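Local coordinates for putative acetylornithine deacetylase (PDB 3VPB), which probably catalyses the ATP-dependent joining of the amino group of glutamate to the gamma-carboxyl of the C-terminal glutamate of the carrier protein LysW, at residues Ile125-Ile130 with Arg135-Ile140; Glu111-Ala116 with Lys162-Gln167; Gly131-Leu136 with Val254-Gly259. All coordinates share one frame; numbering follows the deposited sequence.

All three contacts touch the bound ADP within the ATP-grasp region, contact 2 through Gln167. Contact 1 is a beta hairpin under the adenine and ribose, and contact 2 packs helix 110-120 on strand 164-168, the neighbour of strand 124-127 in the same sheet. Their centres lie about 10 Å apart, and Asp126 OD2 of contact 1 meets His164 ND1 of contact 2 at 2.6 Å, a probable hydrogen bond. Contact 3 starts in the loop joining the hairpin strands, shares Arg135 and Leu136 with contact 1, and reaches the bound glutamate; its centre is about 14 Å from that of contact 1 and about 23 Å from that of contact 2.

Contact 1: residues Ile125-Ile130 with Arg135-Ile140. With ADP (adenosine-5'-diphosphate), chain L.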
loop_
_atom_site.group_PDB
_atom_site.type_symbol
_atom_site.label_atom_id
_atom_site.label_comp_id
_atom_site.label_asym_id
_atom_site.label_seq_id
_atom_site.Cartn_x
_atom_site.Cartn_y
_atom_site.Cartn_z
ATOM N N ILE B 125 13.529 7.868 19.753
ATOM C CA ILE B 125 12.494 6.952 19.263
ATOM C C ILE B 125 11.670 7.664 18.189
ATOM O O ILE B 125 11.324 8.800 18.333
ATOM C CB ILE B 125 11.593 6.480 20.442
ATOM C CG1 ILE B 125 12.401 5.532 21.333
ATOM C CG2 ILE B 125 10.219 5.877 19.973
ATOM C CD1 ILE B 125 12.391 4.036 20.903
ATOM N N ASP B 126 11.416 6.987 17.079
ATOM C CA ASP B 126 10.534 7.529 16.034
ATOM C C ASP B 126 9.428 6.490 15.839
ATOM O O ASP B 126 9.683 5.347 15.477
ATOM C CB ASP B 126 11.325 7.750 14.739
ATOM C CG ASP B 126 10.480 8.335 13.612
ATOM O OD1 ASP B 126 9.240 8.153 13.630
ATOM O OD2 ASP B 126 11.062 8.915 12.656
ATOM N N LYS B 127 8.189 6.879 16.115
ATOM C CA LYS B 127 7.081 5.966 15.915
ATOM C C LYS B 127 5.917 6.697 15.261
ATOM O O LYS B 127 5.814 7.926 15.370
ATOM C CB LYS B 127 6.667 5.295 17.238
ATOM C CG LYS B 127 6.129 6.303 18.274
ATOM C CD LYS B 127 6.152 5.707 19.692
ATOM C CE LYS B 127 5.661 6.746 20.702
ATOM N NZ LYS B 127 5.930 6.237 22.117
ATOM N N PRO B 128 5.049 5.953 14.571
ATOM C CA PRO B 128 3.901 6.623 13.945
ATOM C C PRO B 128 2.781 6.826 14.981
ATOM O O PRO B 128 2.812 6.175 16.029
ATOM C CB PRO B 128 3.453 5.630 12.873
ATOM C CG PRO B 128 4.557 4.621 12.726
ATOM C CD PRO B 128 5.235 4.568 14.084
ATOM N N PRO B 129 1.792 7.674 14.672
ATOM C CA PRO B 129 0.689 7.900 15.594
ATOM C C PRO B 129 -0.286 6.738 15.686
ATOM O O PRO B 129 -0.995 6.623 16.668
ATOM C CB PRO B 129 0.007 9.158 15.030
ATOM C CG PRO B 129 0.311 9.146 13.571
ATOM C CD PRO B 129 1.709 8.547 13.487
ATOM N N ILE B 130 -0.347 5.908 14.657
ATOM C CA ILE B 130 -1.206 4.736 14.706
ATOM C C ILE B 130 -0.358 3.493 14.740
ATOM O O ILE B 130 0.764 3.468 14.215
ATOM C CB ILE B 130 -2.231 4.664 13.542
ATOM C CG1 ILE B 130 -1.564 4.962 12.189
ATOM C CG2 ILE B 130 -3.397 5.593 13.813
ATOM C CD1 ILE B 130 -2.508 4.771 11.004
ATOM N N ARG B 135 4.529 -2.061 16.765
ATOM C CA ARG B 135 4.711 -2.045 15.316
ATOM C C ARG B 135 5.258 -0.678 14.832
ATOM O O ARG B 135 4.666 0.364 15.140
ATOM C CB ARG B 135 3.371 -2.361 14.622
ATOM C CG ARG B 135 3.502 -2.912 13.221
ATOM C CD ARG B 135 2.198 -3.588 12.762
ATOM N NE ARG B 135 1.050 -2.711 13.017
ATOM C CZ ARG B 135 0.075 -2.978 13.880
ATOM N NH1 ARG B 135 0.094 -4.105 14.588
ATOM N NH2 ARG B 135 -0.901 -2.097 14.056
ATOM N N LEU B 136 6.384 -0.727 14.103
ATOM C CA LEU B 136 7.124 0.443 13.570
ATOM C C LEU B 136 7.646 1.432 14.622
ATOM O O LEU B 136 7.981 2.584 14.271
ATOM C CB LEU B 136 6.282 1.227 12.552
ATOM C CG LEU B 136 5.555 0.428 11.491
ATOM C CD1 LEU B 136 4.738 1.370 10.579
ATOM C CD2 LEU B 136 6.591 -0.335 10.698
ATOM N N VAL B 137 7.735 1.007 15.881
ATOM C CA VAL B 137 8.359 1.847 16.923
ATOM C C VAL B 137 9.859 1.620 16.765
ATOM O O VAL B 137 10.359 0.513 16.993
ATOM C CB VAL B 137 7.907 1.476 18.346
ATOM C CG1 VAL B 137 8.643 2.331 19.416
ATOM C CG2 VAL B 137 6.374 1.640 18.495
ATOM N N SER B 138 10.573 2.658 16.374
ATOM C CA SER B 138 11.949 2.483 15.912
ATOM C C SER B 138 12.904 3.243 16.804
ATOM O O SER B 138 12.656 4.405 17.140
ATOM C CB SER B 138 12.089 3.016 14.509
ATOM O OG SER B 138 11.316 2.266 13.619
ATOM N N LEU B 139 13.977 2.564 17.183
ATOM C CA LEU B 139 15.070 3.162 17.944
ATOM C C LEU B 139 16.067 3.713 16.924
ATOM O O LEU B 139 16.562 2.953 16.052
ATOM C CB LEU B 139 15.694 2.100 18.901
ATOM C CG LEU B 139 16.781 2.510 19.919
ATOM C CD1 LEU B 139 16.348 3.714 20.755
ATOM C CD2 LEU B 139 17.231 1.351 20.828
ATOM N N ILE B 140 16.331 5.018 16.984
ATOM C CA ILE B 140 17.221 5.682 16.031
ATOM C C ILE B 140 18.444 6.249 16.744
ATOM O O ILE B 140 18.351 7.163 17.576
ATOM C CB ILE B 140 16.510 6.749 15.192
ATOM C CG1 ILE B 140 15.320 6.100 14.436
ATOM C CG2 ILE B 140 17.491 7.396 14.178
ATOM C CD1 ILE B 140 14.474 7.047 13.703
HETATM P PB ADP L . 2.404 0.682 20.898
HETATM O O1B ADP L . 1.077 1.335 20.791
HETATM O O2B ADP L . 2.596 -0.248 22.085
HETATM O O3B ADP L . 2.937 0.079 19.630
HETATM P PA ADP L . 4.242 2.346 22.414
HETATM O O1A ADP L . 4.502 3.836 22.213
HETATM O O2A ADP L . 3.589 1.787 23.658
HETATM O O3A ADP L . 3.433 1.908 21.095
HETATM O "O5'" ADP L . 5.669 1.635 22.220
HETATM C "C5'" ADP L . 5.881 0.230 22.362
HETATM C "C4'" ADP L . 7.084 -0.019 23.252
HETATM O "O4'" ADP L . 8.201 0.711 22.733
HETATM C "C3'" ADP L . 6.846 0.538 24.658
HETATM O "O3'" ADP L . 6.258 -0.453 25.510
HETATM C "C2'" ADP L . 8.241 0.895 25.115
HETATM O "O2'" ADP L . 8.924 -0.271 25.595
HETATM C "C1'" ADP L . 8.903 1.311 23.828
HETATM N N9 ADP L . 8.849 2.776 23.665
HETATM C C8 ADP L . 7.976 3.498 22.916
HETATM N N7 ADP L . 8.303 4.796 22.996
HETATM C C5 ADP L . 9.387 4.904 23.789
HETATM C C6 ADP L . 10.221 5.995 24.309
HETATM N N6 ADP L . 9.967 7.265 23.941
HETATM N N1 ADP L . 11.297 5.675 25.089
HETATM C C2 ADP L . 11.578 4.416 25.445
HETATM N N3 ADP L . 10.818 3.372 25.024
HETATM C C4 ADP L . 9.738 3.577 24.222
HETATM O O HOH W 1 2.566 1.667 13.382
#
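With Ile125 CG1 anti to the carbonyl carbon (chi1 -71°), CG2 falls anti to the backbone N; Val137 CG1 is likewise anti to N (chi1 177°), and these methyls meet at 3.9 Å, Ile125 CG2 under N7 of the adenine and Val137 CG1 beside the ribose. Lys127 holds CG between the backbone N and the carbonyl carbon (chi1 64°). Its CB rests on Val137, while the extended chain leads away to the nucleotide, where NZ bonds to ADP O1A at 2.8 Å and ADP N7 at 2.9 Å; Asn249 and Gln167 also grip it. Asp126 and Ser138 form the hydrogen-bonded pair, with Asp126 N reaching Ser138 O at 2.9 Å, nearly straight, and Ser138 N reaching Asp126 O at 3.0 Å. Asp126 CB lies tightly alongside Ile140 CD1, 3.4 Å away, and its carboxylate is held by Arg153 and Tyr117. The Pro128 ring crosses the Leu136 side chain at about a right angle, CG touching CB, and a water joins Ile130 O to Arg135 O. Strand 138-140 is outermost, within this chain, in a four-stranded antiparallel sheet: Asp126 and Ser138 face helix 143-153, Lys127 touches helix 87-96, and Ser138 OG bonds to Thr148 of a second subunit.

Contact 2: residues Glu111-Ala116 with Lys162-Gln167; sequences EAALKA and KAHIVQ. With ADP (adenosine-5'-diphosphate), chain L.
Ala113 sets its methyl squarely on the imidazole of His164, CB standing 3.7 Å from the ring centroid and only 2° off the ring normal, a CH-pi contact over the face. Followed outward, the His164 side chain leaves the strand toward the helix, and CG goes anti to the carbonyl carbon (chi1 -61°), which carries the ring beneath the helix. CG lies 3.9 Å from Ala113 CB. The other four ring atoms, ND1, CD2, CE1 and NE2, are all close to 3.8 Å from that same methyl, as a carbon centred over the ring requires. ND1 is in addition bonded to Asp126, which limits rotation of the ring and keeps its face under the alanine.

One helical turn later Ala116 CB meets Val166 CG2 at 3.9 Å. Residues three apart on the helix thus match residues two apart on the strand, and small alanines let the backbones come near, with Ala113 CA and His164 CA 6.6 Å apart. Ile165 and Gln167 point to the other side of the sheet: Ile165 packs on helix 87-96, and Gln167 OE1 accepts a bond from ADP N6 at 2.8 Å. Away from the sheet, Lys115 NZ bridges to Glu111 OE2 at 2.9 Å; Lys115 also pairs with Glu36 of a third subunit, and Glu111 with Arg45 of the LysW chain. ATP-grasp enzymes hold the nucleotide between two alpha/beta subdomains, and this helix covers the side of one subdomain's antiparallel sheet that faces away from ADP.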
loop_
_atom_site.group_PDB
_atom_site.type_symbol
_atom_site.label_atom_id
_atom_site.label_comp_id
_atom_site.label_asym_id
_atom_site.label_seq_id
_atom_site.Cartn_x
_atom_site.Cartn_y
_atom_site.Cartn_z
ATOM N N GLU B 111 11.445 15.216 4.816
ATOM C CA GLU B 111 12.277 16.396 5.025
ATOM C C GLU B 111 12.192 16.872 6.474
ATOM O O GLU B 111 13.214 17.125 7.119
ATOM C CB GLU B 111 11.835 17.542 4.099
ATOM C CG GLU B 111 12.608 18.838 4.376
ATOM C CD GLU B 111 12.191 19.988 3.478
ATOM O OE1 GLU B 111 11.471 19.755 2.489
ATOM O OE2 GLU B 111 12.615 21.130 3.745
ATOM N N ALA B 112 10.971 17.001 6.976
ATOM C CA ALA B 112 10.777 17.405 8.360
ATOM C C ALA B 112 11.352 16.392 9.368
ATOM O O ALA B 112 11.861 16.787 10.404
ATOM C CB ALA B 112 9.314 17.641 8.637
ATOM N N ALA B 113 11.258 15.098 9.066
ATOM C CA ALA B 113 11.791 14.051 9.972
ATOM C C ALA B 113 13.308 14.214 10.167
ATOM O O ALA B 113 13.835 14.158 11.304
ATOM C CB ALA B 113 11.448 12.649 9.453
ATOM N N LEU B 114 14.011 14.440 9.057
ATOM C CA LEU B 114 15.463 14.606 9.124
ATOM C C LEU B 114 15.833 15.834 9.944
ATOM O O LEU B 114 16.741 15.749 10.791
ATOM C CB LEU B 114 16.121 14.589 7.741
ATOM C CG LEU B 114 17.664 14.636 7.754
ATOM C CD1 LEU B 114 18.295 13.360 8.382
ATOM C CD2 LEU B 114 18.184 14.852 6.335
ATOM N N LYS B 115 15.144 16.955 9.705
ATOM C CA LYS B 115 15.265 18.150 10.578
ATOM C C LYS B 115 15.021 17.887 12.071
ATOM O O LYS B 115 15.765 18.394 12.937
ATOM C CB LYS B 115 14.359 19.274 10.091
ATOM C CG LYS B 115 14.861 19.901 8.812
ATOM C CD LYS B 115 13.871 20.931 8.252
ATOM C CE LYS B 115 14.341 21.358 6.863
ATOM N NZ LYS B 115 13.357 22.291 6.249
ATOM N N ALA B 116 13.985 17.108 12.369
ATOM C CA ALA B 116 13.697 16.700 13.747
ATOM C C ALA B 116 14.848 15.928 14.388
ATOM O O ALA B 116 15.217 16.215 15.528
ATOM C CB ALA B 116 12.387 15.890 13.835
ATOM N N LYS B 162 3.030 7.904 7.837
ATOM C CA LYS B 162 4.090 8.795 7.373
ATOM C C LYS B 162 4.336 9.976 8.321
ATOM O O LYS B 162 5.263 10.762 8.116
ATOM C CB LYS B 162 3.769 9.304 5.965
ATOM C CG LYS B 162 3.749 8.190 4.905
ATOM C CD LYS B 162 3.303 8.701 3.541
ATOM C CE LYS B 162 3.153 7.527 2.565
ATOM N NZ LYS B 162 3.012 7.993 1.155
ATOM N N ALA B 163 3.485 10.129 9.336
ATOM C CA ALA B 163 3.693 11.150 10.341
ATOM C C ALA B 163 4.663 10.565 11.376
ATOM O O ALA B 163 4.477 9.441 11.826
ATOM C CB ALA B 163 2.378 11.512 11.006
ATOM N N HIS B 164 5.696 11.313 11.731
ATOM C CA HIS B 164 6.703 10.818 12.657
ATOM C C HIS B 164 6.555 11.494 14.005
ATOM O O HIS B 164 6.623 12.726 14.070
ATOM C CB HIS B 164 8.102 11.162 12.178
ATOM C CG HIS B 164 8.470 10.570 10.844
ATOM N ND1 HIS B 164 9.451 9.615 10.709
ATOM C CD2 HIS B 164 8.057 10.867 9.591
ATOM C CE1 HIS B 164 9.604 9.318 9.430
ATOM N NE2 HIS B 164 8.757 10.052 8.730
ATOM N N ILE B 165 6.462 10.685 15.060
ATOM C CA ILE B 165 6.598 11.191 16.431
ATOM C C ILE B 165 8.039 10.912 16.849
ATOM O O ILE B 165 8.412 9.766 17.051
ATOM C CB ILE B 165 5.643 10.515 17.415
ATOM C CG1 ILE B 165 4.193 10.594 16.894
ATOM C CG2 ILE B 165 5.768 11.175 18.805
ATOM C CD1 ILE B 165 3.178 9.784 17.762
ATOM N N VAL B 166 8.834 11.966 16.951
ATOM C CA VAL B 166 10.255 11.845 17.231
ATOM C C VAL B 166 10.456 12.252 18.678
ATOM O O VAL B 166 10.231 13.405 19.018
ATOM C CB VAL B 166 11.046 12.796 16.323
ATOM C CG1 VAL B 166 12.547 12.750 16.651
ATOM C CG2 VAL B 166 10.765 12.480 14.819
ATOM N N GLN B 167 10.909 11.331 19.527
ATOM C CA GLN B 167 10.925 11.662 20.951
ATOM C C GLN B 167 12.121 11.128 21.702
ATOM O O GLN B 167 12.871 10.275 21.215
ATOM C CB GLN B 167 9.614 11.244 21.645
ATOM C CG GLN B 167 9.034 9.941 21.194
ATOM C CD GLN B 167 7.860 9.415 22.032
ATOM O OE1 GLN B 167 7.892 8.263 22.406
ATOM N NE2 GLN B 167 6.815 10.244 22.295
HETATM P PB ADP L . 2.404 0.682 20.898
HETATM O O1B ADP L . 1.077 1.335 20.791
HETATM O O2B ADP L . 2.596 -0.248 22.085
HETATM O O3B ADP L . 2.937 0.079 19.630
HETATM P PA ADP L . 4.242 2.346 22.414
HETATM O O1A ADP L . 4.502 3.836 22.213
HETATM O O2A ADP L . 3.589 1.787 23.658
HETATM O O3A ADP L . 3.433 1.908 21.095
HETATM O "O5'" ADP L . 5.669 1.635 22.220
HETATM C "C5'" ADP L . 5.881 0.230 22.362
HETATM C "C4'" ADP L . 7.084 -0.019 23.252
HETATM O "O4'" ADP L . 8.201 0.711 22.733
HETATM C "C3'" ADP L . 6.846 0.538 24.658
HETATM O "O3'" ADP L . 6.258 -0.453 25.510
HETATM C "C2'" ADP L . 8.241 0.895 25.115
HETATM O "O2'" ADP L . 8.924 -0.271 25.595
HETATM C "C1'" ADP L . 8.903 1.311 23.828
HETATM N N9 ADP L . 8.849 2.776 23.665
HETATM C C8 ADP L . 7.976 3.498 22.916
HETATM N N7 ADP L . 8.303 4.796 22.996
HETATM C C5 ADP L . 9.387 4.904 23.789
HETATM C C6 ADP L . 10.221 5.995 24.309
HETATM N N6 ADP L . 9.967 7.265 23.941
HETATM N N1 ADP L . 11.297 5.675 25.089
HETATM C C2 ADP L . 11.578 4.416 25.445
HETATM N N3 ADP L . 10.818 3.372 25.024
HETATM C C4 ADP L . 9.738 3.577 24.222
#

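Contact 3: residues Gly131-Leu136 with Val254-Gly259. With GLU (glutamic acid), chain M; ADP (adenosine-5'-diphosphate), chain L; SO4 (sulfate ion), chain P.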
loop_
_atom_site.group_PDB
_atom_site.type_symbol
_atom_site.label_atom_id
_atom_site.label_comp_id
_atom_site.label_asym_id
_atom_site.label_seq_id
_atom_site.Cartn_x
_atom_site.Cartn_y
_atom_site.Cartn_z
ATOM N N GLY B 131 -0.888 2.475 15.402
ATOM C CA GLY B 131 -0.209 1.219 15.542
ATOM C C GLY B 131 -0.340 0.743 16.970
ATOM O O GLY B 131 -0.748 1.507 17.869
ATOM N N SER B 132 -0.006 -0.521 17.164
ATOM C CA SER B 132 -0.047 -1.163 18.455
ATOM C C SER B 132 0.966 -2.286 18.374
ATOM O O SER B 132 1.572 -2.494 17.320
ATOM C CB SER B 132 -1.464 -1.700 18.694
ATOM O OG SER B 132 -1.589 -2.293 19.963
ATOM N N TRP B 133 1.154 -2.997 19.480
ATOM C CA TRP B 133 2.066 -4.148 19.590
ATOM C C TRP B 133 3.524 -3.846 19.258
ATOM O O TRP B 133 4.268 -4.750 18.902
ATOM C CB TRP B 133 1.571 -5.344 18.772
ATOM C CG TRP B 133 0.203 -5.840 19.158
ATOM C CD1 TRP B 133 -0.342 -5.890 20.425
ATOM C CD2 TRP B 133 -0.784 -6.398 18.277
ATOM N NE1 TRP B 133 -1.602 -6.440 20.368
ATOM C CE2 TRP B 133 -1.895 -6.768 19.071
ATOM C CE3 TRP B 133 -0.832 -6.628 16.900
ATOM C CZ2 TRP B 133 -3.053 -7.328 18.526
ATOM C CZ3 TRP B 133 -1.984 -7.194 16.361
ATOM C CH2 TRP B 133 -3.074 -7.543 17.177
ATOM N N GLY B 134 3.907 -2.580 19.361
ATOM C CA GLY B 134 5.268 -2.126 19.081
ATOM C C GLY B 134 5.551 -1.891 17.608
ATOM O O GLY B 134 6.681 -1.556 17.234
ATOM N N ARG B 135 4.529 -2.061 16.765
ATOM C CA ARG B 135 4.711 -2.045 15.316
ATOM C C ARG B 135 5.258 -0.678 14.832
ATOM O O ARG B 135 4.666 0.364 15.140
ATOM C CB ARG B 135 3.371 -2.361 14.622
ATOM C CG ARG B 135 3.502 -2.912 13.221
ATOM C CD ARG B 135 2.198 -3.588 12.762
ATOM N NE ARG B 135 1.050 -2.711 13.017
ATOM C CZ ARG B 135 0.075 -2.978 13.880
ATOM N NH1 ARG B 135 0.094 -4.105 14.588
ATOM N NH2 ARG B 135 -0.901 -2.097 14.056
ATOM N N LEU B 136 6.384 -0.727 14.103
ATOM C CA LEU B 136 7.124 0.443 13.570
ATOM C C LEU B 136 7.646 1.432 14.622
ATOM O O LEU B 136 7.981 2.584 14.271
ATOM C CB LEU B 136 6.282 1.227 12.552
ATOM C CG LEU B 136 5.555 0.428 11.491
ATOM C CD1 LEU B 136 4.738 1.370 10.579
ATOM C CD2 LEU B 136 6.591 -0.335 10.698
ATOM N N VAL B 254 -8.942 -0.329 23.140
ATOM C CA VAL B 254 -9.453 -1.712 23.163
ATOM C C VAL B 254 -8.431 -2.581 23.889
ATOM O O VAL B 254 -7.667 -3.348 23.267
ATOM C CB VAL B 254 -9.764 -2.288 21.757
ATOM C CG1 VAL B 254 -10.454 -3.671 21.883
ATOM C CG2 VAL B 254 -10.700 -1.352 20.948
ATOM N N PRO B 255 -8.401 -2.465 25.213
ATOM C CA PRO B 255 -7.233 -3.043 25.899
ATOM C C PRO B 255 -7.198 -4.561 25.916
ATOM O O PRO B 255 -8.232 -5.220 26.017
ATOM C CB PRO B 255 -7.314 -2.473 27.320
ATOM C CG PRO B 255 -8.671 -1.895 27.469
ATOM C CD PRO B 255 -9.313 -1.737 26.120
ATOM N N GLU B 256 -6.002 -5.108 25.763
ATOM C CA GLU B 256 -5.805 -6.529 25.991
ATOM C C GLU B 256 -5.386 -6.644 27.457
ATOM O O GLU B 256 -4.980 -5.639 28.067
ATOM C CB GLU B 256 -4.765 -7.097 25.036
ATOM C CG GLU B 256 -5.261 -7.304 23.574
ATOM C CD GLU B 256 -4.097 -7.591 22.623
ATOM O OE1 GLU B 256 -4.287 -8.349 21.649
ATOM O OE2 GLU B 256 -2.985 -7.061 22.869
ATOM N N PHE B 257 -5.554 -7.823 28.047
ATOM C CA PHE B 257 -5.320 -7.974 29.487
ATOM C C PHE B 257 -4.868 -9.348 29.936
ATOM O O PHE B 257 -4.913 -9.627 31.135
ATOM C CB PHE B 257 -6.524 -7.470 30.340
ATOM C CG PHE B 257 -7.876 -7.973 29.888
ATOM C CD1 PHE B 257 -8.375 -9.221 30.321
ATOM C CD2 PHE B 257 -8.685 -7.171 29.058
ATOM C CE1 PHE B 257 -9.645 -9.657 29.919
ATOM C CE2 PHE B 257 -9.932 -7.617 28.605
ATOM C CZ PHE B 257 -10.426 -8.856 29.054
ATOM N N LYS B 258 -4.373 -10.191 29.019
ATOM C CA LYS B 258 -3.839 -11.504 29.440
ATOM C C LYS B 258 -2.616 -11.380 30.352
ATOM O O LYS B 258 -2.472 -12.144 31.315
ATOM C CB LYS B 258 -3.481 -12.386 28.243
ATOM C CG LYS B 258 -4.662 -13.154 27.682
ATOM C CD LYS B 258 -4.176 -14.242 26.731
ATOM C CE LYS B 258 -3.748 -13.643 25.412
ATOM N NZ LYS B 258 -2.672 -14.447 24.797
ATOM N N GLY B 259 -1.733 -10.446 30.023
ATOM C CA GLY B 259 -0.563 -10.136 30.847
ATOM C C GLY B 259 -0.963 -9.538 32.178
ATOM O O GLY B 259 -0.428 -9.921 33.234
HETATM N N GLU M . -1.174 -5.094 23.965
HETATM C CA GLU M . -0.488 -5.287 25.272
HETATM C C GLU M . 0.929 -5.762 25.032
HETATM O O GLU M . 1.798 -5.468 25.874
HETATM C CB GLU M . -1.239 -6.310 26.139
HETATM C CG GLU M . -0.735 -6.386 27.570
HETATM C CD GLU M . -1.493 -7.401 28.426
HETATM O OE1 GLU M . -1.846 -8.491 27.908
HETATM O OE2 GLU M . -1.714 -7.088 29.629
HETATM O OXT GLU M . 1.223 -6.456 24.032
HETATM P PB ADP L . 2.404 0.682 20.898
HETATM O O1B ADP L . 1.077 1.335 20.791
HETATM O O2B ADP L . 2.596 -0.248 22.085
HETATM O O3B ADP L . 2.937 0.079 19.630
HETATM P PA ADP L . 4.242 2.346 22.414
HETATM O O1A ADP L . 4.502 3.836 22.213
HETATM O O2A ADP L . 3.589 1.787 23.658
HETATM O O3A ADP L . 3.433 1.908 21.095
HETATM O "O5'" ADP L . 5.669 1.635 22.220
HETATM C "C5'" ADP L . 5.881 0.230 22.362
HETATM C "C4'" ADP L . 7.084 -0.019 23.252
HETATM O "O4'" ADP L . 8.201 0.711 22.733
HETATM C "C3'" ADP L . 6.846 0.538 24.658
HETATM O "O3'" ADP L . 6.258 -0.453 25.510
HETATM C "C2'" ADP L . 8.241 0.895 25.115
HETATM O "O2'" ADP L . 8.924 -0.271 25.595
HETATM C "C1'" ADP L . 8.903 1.311 23.828
HETATM N N9 ADP L . 8.849 2.776 23.665
HETATM C C8 ADP L . 7.976 3.498 22.916
HETATM N N7 ADP L . 8.303 4.796 22.996
HETATM C C5 ADP L . 9.387 4.904 23.789
HETATM C C6 ADP L . 10.221 5.995 24.309
HETATM N N6 ADP L . 9.967 7.265 23.941
HETATM N N1 ADP L . 11.297 5.675 25.089
HETATM C C2 ADP L . 11.578 4.416 25.445
HETATM N N3 ADP L . 10.818 3.372 25.024
HETATM C C4 ADP L . 9.738 3.577 24.222
HETATM S S SO4 P . -0.067 -1.846 23.207
HETATM O O1 SO4 P . -0.436 -0.987 22.075
HETATM O O2 SO4 P . 0.433 -3.102 22.681
HETATM O O3 SO4 P . 0.912 -1.236 24.136
HETATM O O4 SO4 P . -1.284 -2.186 23.942
#
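Trp133 approaches Glu256 from a type I' turn running from Ser132 to Arg135, closed by Arg135 N to Ser132 O at 3.0 Å, with positive phi at both Trp133 and Gly134. From there the indole reaches across with its edge: NE1 donates to Glu256 OE2 at 2.9 Å, nearly straight at 165°. The acceptor lies close to the ring plane, but the donor meets OE2 on its syn side, 32° out of the carboxylate plane. OE2 accepts a second bond, from N of the bound glutamate at 2.9 Å, while OE1 is salt-bridged to Arg11. An alanine in place of Trp133 removes the indole N-H, and the Glu256 carboxylate, short of one partner, is likely to be freer to turn away from the substrate's amino group. The turn belongs to the glycine-containing loop that ATP-grasp enzymes lay against the nucleotide phosphates: Gly134 N donates to ADP O3B at 2.8 Å. Ser132 OG bonds to sulfate O1 at 2.7 Å and also meets Glu56 of the LysW chain; Arg178 holds the sulfate too. At the far end of the substrate, Gly259 N donates to glutamate OE1 at 2.9 Å; Gly259 begins the GF motif linked to substrate specificity.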